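ZT_dimer domain-containing protein (Thermotoga maritima, PDB 6VDA) is the zinc-binding C-terminal domain of CzcD, a cation diffusion facilitator that probably carries divalent metal ions across the membrane. Local coordinates at residues A[81-84]-A[85-89]. Residues are numbered along the deposited sequence; the frame is centred on the assembly and turned at random.
Sequences HVEP and LGNVE. With ZN (zinc ion), chain B; SO4 (sulfate ion), chain D; SO4 (sulfate ion), chain C.
Glu89 OE1 binds the zinc ion at 2.1 Å, and Glu83 OE2 binds the same ion, so one metal ties the end of strand 75-84 to the chain's last modelled residue. Between them Pro84 to Asn87 form a type II beta turn, by which the chain leaves strand 75-84, an outermost strand of this chain's three-stranded sheet, in the alpha-beta-beta-alpha-beta (ferredoxin-like) fold of the CDF C-terminal domain. Asn87 N reaches back to Pro84 O at 3.2 Å in a weak hydrogen bond, and Gly86 takes the positive phi required at the turn's third position. His29 and Asp45 complete the zinc site. The two glutamate oxygens, Glu83 OE2 and Glu89 OE1, lie 2.9 Å apart, a closeness tolerated because both share the cation. Glu83 extends straight beyond CG, whereas Glu89 bends at its second torsion (chi2 -72°), folding its carboxylate back to the ion. Each carboxylate has its other oxygen at 2.8 Å from zinc, Glu83 OE1 and Glu89 OE2 alike, farther than the bonded one. Glu89 OE2 instead pairs with Arg30 in a salt bridge; Glu83 OE1 accepts a weak hydrogen bond from Asn87 ND2, 2.9 Å long and bent to 139° at the hydrogen. The two side chains cross at about a right angle, and the amide plane is turned 65° from the carboxylate plane. As a second-shell donor Asn87 may add to the hold that zinc already has on this carboxylate. A leucine here has no amide N-H and would probably leave Glu83 OE1 without this mate, its carboxylate less fixed in rotation. Asp45, which binds zinc through OD2, is hydrogen-bonded at OD1 to His81 ND1. Asn87 CB packs 3.8 Å from Glu83 CB.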
loop_
_atom_site.group_PDB
_atom_site.type_symbol
_atom_site.label_atom_id
_atom_site.label_comp_id
_atom_site.label_asym_id
_atom_site.label_seq_id
_atom_site.Cartn_x
_atom_site.Cartn_y
_atom_site.Cartn_z
ATOM N N HIS A 81 2.079 0.327 4.353
ATOM C CA HIS A 81 0.618 0.463 4.132
ATOM C C HIS A 81 0.020 1.216 5.325
ATOM O O HIS A 81 0.416 0.920 6.477
ATOM C CB HIS A 81 0.023 -0.922 3.874
ATOM C CG HIS A 81 0.783 -1.671 2.831
ATOM N ND1 HIS A 81 1.519 -2.812 3.122
ATOM C CD2 HIS A 81 0.981 -1.413 1.516
ATOM C CE1 HIS A 81 2.102 -3.245 2.024
ATOM N NE2 HIS A 81 1.791 -2.400 1.022
ATOM N N VAL A 82 -0.845 2.198 5.062
ATOM C CA VAL A 82 -1.466 3.053 6.119
ATOM C C VAL A 82 -2.946 2.678 6.259
ATOM O O VAL A 82 -3.635 2.593 5.230
ATOM C CB VAL A 82 -1.273 4.548 5.812
ATOM C CG1 VAL A 82 -2.148 5.421 6.693
ATOM C CG2 VAL A 82 0.193 4.948 5.934
ATOM N N GLU A 83 -3.397 2.446 7.496
ATOM C CA GLU A 83 -4.801 2.092 7.821
ATOM C C GLU A 83 -5.317 3.012 8.918
ATOM O O GLU A 83 -4.534 3.571 9.688
ATOM C CB GLU A 83 -4.913 0.655 8.327
ATOM C CG GLU A 83 -4.269 -0.380 7.429
ATOM C CD GLU A 83 -4.161 -1.737 8.099
ATOM O OE1 GLU A 83 -4.839 -1.940 9.118
ATOM O OE2 GLU A 83 -3.400 -2.587 7.604
ATOM N N PRO A 84 -6.654 3.158 9.041
ATOM C CA PRO A 84 -7.259 3.801 10.205
ATOM C C PRO A 84 -7.060 2.993 11.495
ATOM O O PRO A 84 -7.007 1.772 11.425
ATOM C CB PRO A 84 -8.763 3.853 9.889
ATOM C CG PRO A 84 -8.859 3.576 8.401
ATOM C CD PRO A 84 -7.663 2.704 8.072
ATOM N N LEU A 85 -6.991 3.690 12.634
ATOM C CA LEU A 85 -7.008 3.078 13.988
ATOM C C LEU A 85 -8.179 2.100 14.065
ATOM O O LEU A 85 -9.332 2.548 13.859
ATOM C CB LEU A 85 -7.165 4.167 15.056
ATOM C CG LEU A 85 -5.947 5.057 15.295
ATOM C CD1 LEU A 85 -6.187 5.987 16.471
ATOM C CD2 LEU A 85 -4.695 4.226 15.529
ATOM N N GLY A 86 -7.883 0.832 14.357
ATOM C CA GLY A 86 -8.879 -0.224 14.627
ATOM C C GLY A 86 -9.417 -0.843 13.350
ATOM O O GLY A 86 -10.557 -1.315 13.370
ATOM N N ASN A 87 -8.618 -0.847 12.280
ATOM C CA ASN A 87 -9.011 -1.336 10.931
ATOM C C ASN A 87 -9.306 -2.843 10.999
ATOM O O ASN A 87 -8.707 -3.518 11.861
ATOM C CB ASN A 87 -7.921 -1.025 9.902
ATOM C CG ASN A 87 -8.264 -1.525 8.516
ATOM O OD1 ASN A 87 -9.275 -1.125 7.951
ATOM N ND2 ASN A 87 -7.442 -2.402 7.968
ATOM N N VAL A 88 -10.178 -3.340 10.111
ATOM C CA VAL A 88 -10.550 -4.784 9.969
ATOM C C VAL A 88 -9.970 -5.325 8.648
ATOM O O VAL A 88 -10.701 -6.012 7.910
ATOM C CB VAL A 88 -12.080 -4.958 10.048
ATOM C CG1 VAL A 88 -12.473 -6.393 10.378
ATOM C CG2 VAL A 88 -12.708 -3.990 11.045
ATOM N N GLU A 89 -8.690 -5.040 8.380
ATOM C CA GLU A 89 -7.972 -5.306 7.096
ATOM C C GLU A 89 -8.932 -5.160 5.905
ATOM O O GLU A 89 -8.779 -4.261 5.064
ATOM C CB GLU A 89 -7.312 -6.687 7.127
ATOM C CG GLU A 89 -6.397 -6.909 8.325
ATOM C CD GLU A 89 -5.070 -6.160 8.311
ATOM O OE1 GLU A 89 -5.049 -4.982 7.902
ATOM O OE2 GLU A 89 -4.055 -6.759 8.716
HETATM ZN ZN ZN B . -3.171 -4.089 8.284
HETATM S S SO4 D . -1.628 2.146 1.487
HETATM O O1 SO4 D . -0.381 1.843 0.834
HETATM O O2 SO4 D . -2.559 2.674 0.526
HETATM O O3 SO4 D . -2.164 0.944 2.065
HETATM O O4 SO4 D . -1.408 3.117 2.523
HETATM S S SO4 C . -1.027 2.807 0.731
HETATM O O1 SO4 C . -1.363 1.412 0.623
HETATM O O2 SO4 C . -0.526 3.081 2.050
HETATM O O3 SO4 C . -0.018 3.127 -0.242
HETATM O O4 SO4 C . -2.195 3.607 0.486
#